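Local coordinates for cyclic pyranopterin monophosphate synthase 2 (Mycobacterium tuberculosis, PDB 4FDF), which probably catalyses the conversion of (8S)-3',8-cyclo-7,8-dihydroguanosine 5'-triphosphate to cyclic pyranopterin monophosphate in molybdenum cofactor biosynthesis, at residues R37-A42 against T118-E123; T68-G73 against D96-V101; I108-R113 against L125-V130. All blocks are in the same frame, centred on the assembly; numbering follows the deposited sequence.

Interaction 1 (R37-A42 against T118-E123)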
loop_
_atom_site.group_PDB
_atom_site.type_symbol
_atom_site.label_atom_id
_atom_site.label_comp_id
_atom_site.label_asym_id
_atom_site.label_seq_id
_atom_site.Cartn_x
_atom_site.Cartn_y
_atom_site.Cartn_z
ATOM N N ARG B 37 -10.578 23.166 4.037
ATOM C CA ARG B 37 -10.681 23.201 2.574
ATOM C C ARG B 37 -11.673 22.204 1.982
ATOM O O ARG B 37 -11.912 21.124 2.536
ATOM C CB ARG B 37 -9.314 22.971 1.932
ATOM C CG ARG B 37 -8.248 23.892 2.462
ATOM C CD ARG B 37 -6.982 23.828 1.660
ATOM N NE ARG B 37 -5.924 24.567 2.346
ATOM C CZ ARG B 37 -4.998 25.302 1.736
ATOM N NH1 ARG B 37 -4.980 25.410 0.410
ATOM N NH2 ARG B 37 -4.086 25.935 2.460
ATOM N N THR B 38 -12.246 22.583 0.844
ATOM C CA THR B 38 -13.077 21.678 0.070
ATOM C C THR B 38 -12.788 21.778 -1.429
ATOM O O THR B 38 -12.593 22.875 -1.978
ATOM C CB THR B 38 -14.592 21.825 0.398
ATOM O OG1 THR B 38 -15.373 21.158 -0.608
ATOM C CG2 THR B 38 -14.998 23.275 0.468
ATOM N N ALA B 39 -12.738 20.618 -2.080
ATOM C CA ALA B 39 -12.573 20.575 -3.526
ATOM C C ALA B 39 -13.592 19.651 -4.154
ATOM O O ALA B 39 -13.956 18.626 -3.579
ATOM C CB ALA B 39 -11.165 20.150 -3.900
ATOM N N VAL B 40 -14.046 20.029 -5.345
ATOM C CA VAL B 40 -14.992 19.247 -6.117
ATOM C C VAL B 40 -14.442 19.020 -7.528
ATOM O O VAL B 40 -14.018 19.965 -8.221
ATOM C CB VAL B 40 -16.397 19.939 -6.193
ATOM C CG1 VAL B 40 -17.424 19.033 -6.898
ATOM C CG2 VAL B 40 -16.898 20.317 -4.803
ATOM N N ALA B 41 -14.467 17.765 -7.948
ATOM C CA ALA B 41 -14.039 17.389 -9.284
ATOM C C ALA B 41 -15.147 16.572 -9.941
ATOM O O ALA B 41 -15.963 15.973 -9.245
ATOM C CB ALA B 41 -12.753 16.580 -9.214
ATOM N N ALA B 42 -15.163 16.547 -11.274
ATOM C CA ALA B 42 -16.124 15.724 -12.022
ATOM C C ALA B 42 -15.466 14.980 -13.180
ATOM O O ALA B 42 -14.292 15.223 -13.518
ATOM C CB ALA B 42 -17.285 16.583 -12.535
ATOM N N THR B 118 -2.529 22.539 2.249
ATOM C CA THR B 118 -2.642 22.712 0.793
ATOM C C THR B 118 -3.993 22.199 0.294
ATOM O O THR B 118 -4.683 21.472 1.011
ATOM C CB THR B 118 -1.435 22.080 0.004
ATOM O OG1 THR B 118 -1.776 21.936 -1.380
ATOM C CG2 THR B 118 -1.047 20.719 0.541
ATOM N N GLY B 119 -4.369 22.598 -0.925
ATOM C CA GLY B 119 -5.655 22.221 -1.522
ATOM C C GLY B 119 -5.804 20.724 -1.732
ATOM O O GLY B 119 -4.804 20.005 -1.814
ATOM N N VAL B 120 -7.056 20.267 -1.825
ATOM C CA VAL B 120 -7.377 18.838 -1.942
ATOM C C VAL B 120 -7.983 18.436 -3.299
ATOM O O VAL B 120 -8.698 17.427 -3.400
ATOM C CB VAL B 120 -8.281 18.333 -0.760
ATOM C CG1 VAL B 120 -7.527 18.425 0.556
ATOM C CG2 VAL B 120 -9.613 19.096 -0.681
ATOM N N GLU B 121 -7.664 19.209 -4.337
ATOM C CA GLU B 121 -8.170 18.933 -5.676
ATOM C C GLU B 121 -7.599 17.648 -6.287
ATOM O O GLU B 121 -8.265 17.011 -7.100
ATOM C CB GLU B 121 -8.006 20.139 -6.612
ATOM C CG GLU B 121 -6.569 20.529 -6.969
ATOM C CD GLU B 121 -5.938 21.533 -6.013
ATOM O OE1 GLU B 121 -5.065 22.297 -6.468
ATOM O OE2 GLU B 121 -6.286 21.555 -4.813
ATOM N N MET B 122 -6.396 17.250 -5.882
ATOM C CA MET B 122 -5.803 16.015 -6.400
ATOM C C MET B 122 -6.560 14.766 -5.973
ATOM O O MET B 122 -6.798 13.855 -6.786
ATOM C CB MET B 122 -4.316 15.897 -6.034
ATOM C CG MET B 122 -3.383 16.850 -6.814
ATOM S SD MET B 122 -3.698 16.979 -8.605
ATOM C CE MET B 122 -3.750 15.249 -9.111
ATOM N N GLU B 123 -6.940 14.724 -4.703
ATOM C CA GLU B 123 -7.705 13.604 -4.180
ATOM C C GLU B 123 -9.093 13.544 -4.806
ATOM O O GLU B 123 -9.570 12.455 -5.128
ATOM C CB GLU B 123 -7.775 13.602 -2.641
ATOM C CG GLU B 123 -7.334 14.883 -1.942
ATOM C CD GLU B 123 -5.827 15.143 -1.978
ATOM O OE1 GLU B 123 -5.035 14.260 -1.574
ATOM O OE2 GLU B 123 -5.438 16.247 -2.402
HETATM O O HOH W 1 -9.159 22.452 -1.890
#

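Interaction 2 (T68-G73 against D96-V101)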
loop_
_atom_site.group_PDB
_atom_site.type_symbol
_atom_site.label_atom_id
_atom_site.label_comp_id
_atom_site.label_asym_id
_atom_site.label_seq_id
_atom_site.Cartn_x
_atom_site.Cartn_y
_atom_site.Cartn_z
ATOM N N THR B 68 -19.921 -0.241 -6.096
ATOM C CA THR B 68 -18.535 -0.689 -6.180
ATOM C C THR B 68 -17.608 0.492 -6.507
ATOM O O THR B 68 -16.554 0.650 -5.890
ATOM C CB THR B 68 -18.364 -1.872 -7.178
ATOM O OG1 THR B 68 -19.164 -2.976 -6.737
ATOM C CG2 THR B 68 -16.907 -2.342 -7.268
ATOM N N ALA B 69 -18.026 1.329 -7.451
ATOM C CA ALA B 69 -17.199 2.443 -7.900
ATOM C C ALA B 69 -17.128 3.561 -6.873
ATOM O O ALA B 69 -16.093 4.202 -6.729
ATOM C CB ALA B 69 -17.688 2.962 -9.246
ATOM N N ARG B 70 -18.223 3.786 -6.154
ATOM C CA ARG B 70 -18.218 4.745 -5.057
ATOM C C ARG B 70 -17.163 4.370 -4.022
ATOM O O ARG B 70 -16.361 5.225 -3.619
ATOM C CB ARG B 70 -19.611 4.868 -4.417
ATOM C CG ARG B 70 -19.670 5.720 -3.164
ATOM C CD ARG B 70 -21.005 6.478 -3.037
ATOM N NE ARG B 70 -22.134 5.716 -3.558
ATOM C CZ ARG B 70 -23.143 6.229 -4.252
ATOM N NH1 ARG B 70 -23.193 7.528 -4.523
ATOM N NH2 ARG B 70 -24.109 5.430 -4.680
ATOM N N VAL B 71 -17.158 3.100 -3.615
ATOM C CA VAL B 71 -16.198 2.601 -2.620
ATOM C C VAL B 71 -14.769 2.681 -3.145
ATOM O O VAL B 71 -13.854 3.062 -2.409
ATOM C CB VAL B 71 -16.515 1.139 -2.139
ATOM C CG1 VAL B 71 -15.449 0.650 -1.157
ATOM C CG2 VAL B 71 -17.881 1.067 -1.463
ATOM N N ALA B 72 -14.573 2.341 -4.417
ATOM C CA ALA B 72 -13.234 2.439 -5.028
ATOM C C ALA B 72 -12.723 3.893 -5.093
ATOM O O ALA B 72 -11.529 4.161 -4.834
ATOM C CB ALA B 72 -13.225 1.791 -6.416
ATOM N N GLY B 73 -13.634 4.819 -5.416
ATOM C CA GLY B 73 -13.314 6.261 -5.476
ATOM C C GLY B 73 -12.963 6.837 -4.109
ATOM O O GLY B 73 -12.056 7.669 -3.980
ATOM N N ASP B 96 -17.089 12.357 -0.550
ATOM C CA ASP B 96 -18.309 11.880 -1.195
ATOM C C ASP B 96 -18.084 11.633 -2.677
ATOM O O ASP B 96 -17.343 12.374 -3.341
ATOM C CB ASP B 96 -19.455 12.869 -0.995
ATOM C CG ASP B 96 -19.964 12.879 0.424
ATOM O OD1 ASP B 96 -19.539 13.755 1.199
ATOM O OD2 ASP B 96 -20.776 11.998 0.780
ATOM N N VAL B 97 -18.713 10.574 -3.181
ATOM C CA VAL B 97 -18.758 10.290 -4.607
ATOM C C VAL B 97 -20.224 10.156 -5.012
ATOM O O VAL B 97 -20.945 9.296 -4.488
ATOM C CB VAL B 97 -17.964 8.999 -4.985
ATOM C CG1 VAL B 97 -18.084 8.699 -6.490
ATOM C CG2 VAL B 97 -16.487 9.124 -4.587
ATOM N N ASP B 98 -20.660 11.016 -5.934
ATOM C CA ASP B 98 -22.026 10.977 -6.436
ATOM C C ASP B 98 -22.071 10.646 -7.930
ATOM O O ASP B 98 -21.141 10.971 -8.677
ATOM C CB ASP B 98 -22.746 12.307 -6.161
ATOM C CG ASP B 98 -22.849 12.625 -4.669
ATOM O OD1 ASP B 98 -23.148 11.712 -3.860
ATOM O OD2 ASP B 98 -22.637 13.805 -4.305
ATOM N N PHE B 99 -23.163 10.003 -8.337
ATOM C CA PHE B 99 -23.427 9.678 -9.732
ATOM C C PHE B 99 -24.727 10.316 -10.206
ATOM O O PHE B 99 -25.708 10.380 -9.456
ATOM C CB PHE B 99 -23.512 8.167 -9.923
ATOM C CG PHE B 99 -22.316 7.426 -9.414
ATOM C CD1 PHE B 99 -21.168 7.323 -10.190
ATOM C CD2 PHE B 99 -22.338 6.824 -8.150
ATOM C CE1 PHE B 99 -20.044 6.636 -9.710
ATOM C CE2 PHE B 99 -21.233 6.138 -7.664
ATOM C CZ PHE B 99 -20.078 6.040 -8.440
ATOM N N THR B 100 -24.712 10.819 -11.439
ATOM C CA THR B 100 -25.932 11.180 -12.154
ATOM C C THR B 100 -25.947 10.328 -13.415
ATOM O O THR B 100 -25.083 10.489 -14.277
ATOM C CB THR B 100 -25.969 12.667 -12.546
ATOM O OG1 THR B 100 -25.784 13.488 -11.389
ATOM C CG2 THR B 100 -27.302 13.017 -13.228
ATOM N N VAL B 101 -26.904 9.403 -13.501
ATOM C CA VAL B 101 -27.040 8.545 -14.678
ATOM C C VAL B 101 -27.978 9.178 -15.717
ATOM O O VAL B 101 -29.155 9.454 -15.443
ATOM C CB VAL B 101 -27.488 7.077 -14.330
ATOM C CG1 VAL B 101 -26.650 6.492 -13.191
ATOM C CG2 VAL B 101 -28.978 7.002 -13.998
HETATM O O HOH W 2 -24.891 8.994 -6.207
#

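Interaction 3 (I108-R113 against L125-V130)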
loop_
_atom_site.group_PDB
_atom_site.type_symbol
_atom_site.label_atom_id
_atom_site.label_comp_id
_atom_site.label_asym_id
_atom_site.label_seq_id
_atom_site.Cartn_x
_atom_site.Cartn_y
_atom_site.Cartn_z
ATOM N N ILE B 108 -19.795 11.611 -12.816
ATOM C CA ILE B 108 -19.238 11.298 -11.518
ATOM C C ILE B 108 -18.811 12.606 -10.858
ATOM O O ILE B 108 -18.177 13.444 -11.483
ATOM C CB ILE B 108 -18.030 10.335 -11.654
ATOM C CG1 ILE B 108 -18.414 9.115 -12.492
ATOM C CG2 ILE B 108 -17.521 9.899 -10.285
ATOM C CD1 ILE B 108 -17.250 8.389 -13.115
ATOM N N THR B 109 -19.176 12.794 -9.598
ATOM C CA THR B 109 -18.736 13.979 -8.872
ATOM C C THR B 109 -18.106 13.558 -7.542
ATOM O O THR B 109 -18.718 12.827 -6.765
ATOM C CB THR B 109 -19.918 14.963 -8.647
ATOM O OG1 THR B 109 -20.622 15.156 -9.886
ATOM C CG2 THR B 109 -19.440 16.309 -8.141
ATOM N N ALA B 110 -16.885 14.020 -7.284
ATOM C CA ALA B 110 -16.259 13.777 -5.993
ATOM C C ALA B 110 -16.077 15.071 -5.204
ATOM O O ALA B 110 -15.604 16.076 -5.733
ATOM C CB ALA B 110 -14.932 13.043 -6.156
ATOM N N THR B 111 -16.486 15.030 -3.939
ATOM C CA THR B 111 -16.360 16.160 -3.020
ATOM C C THR B 111 -15.441 15.726 -1.888
ATOM O O THR B 111 -15.687 14.703 -1.240
ATOM C CB THR B 111 -17.750 16.604 -2.482
ATOM O OG1 THR B 111 -18.532 17.100 -3.572
ATOM C CG2 THR B 111 -17.625 17.700 -1.427
ATOM N N VAL B 112 -14.361 16.478 -1.693
ATOM C CA VAL B 112 -13.345 16.147 -0.697
ATOM C C VAL B 112 -13.212 17.314 0.265
ATOM O O VAL B 112 -13.169 18.475 -0.154
ATOM C CB VAL B 112 -11.958 15.828 -1.342
ATOM C CG1 VAL B 112 -10.899 15.541 -0.259
ATOM C CG2 VAL B 112 -12.049 14.623 -2.279
ATOM N N ARG B 113 -13.164 17.003 1.554
ATOM C CA ARG B 113 -12.946 18.013 2.587
ATOM C C ARG B 113 -11.728 17.661 3.435
ATOM O O ARG B 113 -11.448 16.474 3.699
ATOM C CB ARG B 113 -14.206 18.204 3.449
ATOM C CG ARG B 113 -15.374 18.884 2.703
ATOM C CD ARG B 113 -16.754 18.619 3.335
ATOM N NE ARG B 113 -17.019 17.188 3.521
ATOM C CZ ARG B 113 -17.846 16.444 2.781
ATOM N NH1 ARG B 113 -18.548 16.974 1.777
ATOM N NH2 ARG B 113 -17.981 15.153 3.062
ATOM N N LEU B 125 -9.856 14.606 -7.850
ATOM C CA LEU B 125 -9.609 14.103 -9.212
ATOM C C LEU B 125 -9.284 12.600 -9.249
ATOM O O LEU B 125 -9.730 11.882 -10.151
ATOM C CB LEU B 125 -8.472 14.888 -9.868
ATOM C CG LEU B 125 -8.754 16.340 -10.238
ATOM C CD1 LEU B 125 -7.429 17.074 -10.448
ATOM C CD2 LEU B 125 -9.649 16.461 -11.470
ATOM N N THR B 126 -8.514 12.141 -8.267
ATOM C CA THR B 126 -8.130 10.733 -8.137
ATOM C C THR B 126 -9.357 9.830 -7.888
ATOM O O THR B 126 -9.511 8.767 -8.519
ATOM C CB THR B 126 -7.051 10.587 -7.028
ATOM O OG1 THR B 126 -5.867 11.294 -7.432
ATOM C CG2 THR B 126 -6.699 9.148 -6.759
ATOM N N ALA B 127 -10.227 10.274 -6.981
ATOM C CA ALA B 127 -11.494 9.605 -6.682
ATOM C C ALA B 127 -12.378 9.497 -7.920
ATOM O O ALA B 127 -12.856 8.421 -8.259
ATOM C CB ALA B 127 -12.233 10.350 -5.561
ATOM N N VAL B 128 -12.566 10.610 -8.618
ATOM C CA VAL B 128 -13.340 10.614 -9.854
ATOM C C VAL B 128 -12.700 9.632 -10.824
ATOM O O VAL B 128 -13.362 8.803 -11.449
ATOM C CB VAL B 128 -13.384 12.032 -10.476
ATOM C CG1 VAL B 128 -13.757 11.981 -11.975
ATOM C CG2 VAL B 128 -14.357 12.921 -9.716
ATOM N N SER B 129 -11.385 9.705 -10.898
ATOM C CA SER B 129 -10.633 8.900 -11.816
ATOM C C SER B 129 -10.761 7.417 -11.532
ATOM O O SER B 129 -11.069 6.632 -12.445
ATOM C CB SER B 129 -9.188 9.340 -11.745
ATOM O OG SER B 129 -8.455 8.723 -12.785
ATOM N N VAL B 130 -10.562 7.016 -10.273
ATOM C CA VAL B 130 -10.634 5.589 -9.942
ATOM C C VAL B 130 -12.077 5.061 -9.987
ATOM O O VAL B 130 -12.307 3.902 -10.349
ATOM C CB VAL B 130 -9.895 5.249 -8.616
ATOM C CG1 VAL B 130 -10.125 3.790 -8.211
ATOM C CG2 VAL B 130 -8.373 5.509 -8.777
#

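Interaction 1 (R37-A42 against T118-E123)
The Arg37 guanidinium lies with one face against the backbone of Thr118, whose carbonyl carbon C sits 3.2 Å above the guanidinium plane, offset toward its rim. Gly119 N approaches NH1 of Arg37 obliquely at 3.2 Å; both atoms are donors, so this is plain packing. The side chain gets there with CG anti to the carbonyl carbon (chi1 -52°) and an extended chain from CG to NE, so that CD runs alongside Thr118 O at 3.4 Å. Arg37 NE makes a weak hydrogen bond to Asp116 O. In the ferredoxin-like fold this is where strand 35-46 faces the start of helix 121-139, with Val120 at the N-cap position. Ala39 points from the strand onto that start: its CB is 3.7 Å from Val120 CG2 and as near to Glu121 N. Val120 CG2 occupies the crowded position between backbone N and carbonyl carbon. A water accepts from Val120 N at 3.0 Å and donates weakly to Thr38 O, a polar bridge beside the apolar contact. Glu121 also has CG in the crowded position (chi1 67°) and bends at chi2, bringing its carboxylate back beside Gly119; OE2 remains 6.6 Å from Arg37 NH1, too far for a salt bridge. Met122 and Glu123, predicted to bind substrate, continue the helix just beyond.

Interaction 2 (T68-G73 against D96-V101)
Helix 65-83 packs here on strand 92-101, the outermost strand of the antiparallel sheet within this chain, in the ferredoxin-like fold; the two segments run nearly antiparallel, their axes 149° apart and 8.2 Å at closest approach. The inner part is largely apolar, side chains against helix backbone. Val97 points at the helix, its CG2 4.0 Å from Arg70 O and next to Gly73, where the absence of a side chain lets the valine methyl lie close to the helix backbone. Phe99 stands beside it and presents its ring edge to the helix, with Arg70 N in the ring plane 3.7 Å from CZ and the Ala69 methyl touching the same corner. Ile106 and Ile108 of the adjacent strand, with Leu66 and Ile74 of the helix, extend this layer. Arg70 closes the tight part. It leaves the helix with CG anti to the backbone N, then bends at chi2 and chi3, bringing one guanidinium face up against the CD2-CE2 edge of the Phe99 ring, the two planes steeply inclined at 72°; Phe99 CE2 lies over the guanidinium centre, 3.9 Å above its plane. NH1 donates to Val97 O at 2.9 Å, with a bend at the hydrogen (153°) and the donor in the carbonyl plane. The solvent side is looser. Exposed Asp98 brings OD1 only to 4.2 Å from Arg70 NH1, beyond a salt bridge, though the charge may still favour this placement. Beside it, Arg70 NH1 donates at 2.8 Å to a water that also accepts from Phe99 N.

Interaction 3 (I108-R113 against L125-V130)
Strand 105-116, helix 121-139 and strand 147-156 form a beta-alpha-beta crossover of the ferredoxin-like fold, with strand 35-46 lying between the two parallel strands; the contact joins its first strand to its helix. The segments run nearly antiparallel, their axes 148° apart and 7.5 Å at closest approach, a short spacing that goes with the small side chains between them. Ala110 points toward the helix, and its methyl CB meets two consecutive helix residues: Ala127 CB at 3.9 Å, tip to tip, and Val128 CG2. Ile108, two residues earlier and on the same strand face, flanks the valine more loosely, CG2 to CG2 4.4 Å. The side chains that meet are all apolar and buried. Val128 also touches Ile151 of strand 147-156, while Ala127 meets Ala77 of helix 65-83. Leu125 and Ser129 point away from the strand and, with Thr126, pack on Tyr136 and Leu133 of a second subunit. Val128 has CG1 anti to the backbone N (chi1 160°), which leaves CG2 to settle over the strand, 3.6 Å from Ala110 CB and 3.7 Å from Ala110 N.

Overall arrangement
Three neighbouring strands of one sheet tie the contacts together. Interactions 1 and 3 share helix 121-139 and have centres 8 Å apart; Ala39 O and Ala41 O probably accept from Val112 N and Ala110 N. Interaction 3 is as close to interaction 2, joined by a probable hydrogen bond from Asp98 N to Thr109 O, 2.8 Å, by the Asp96-Arg113 salt bridge, and by Ala127 CB packing on Gly73 O between the two helices. Interactions 1 and 2 do not touch; their centres are 16 Å apart. The predicted substrate site lies nearest interaction 1, which holds Met122 and Glu123 and brings the Thr118 side chain about 4 Å from that of His88.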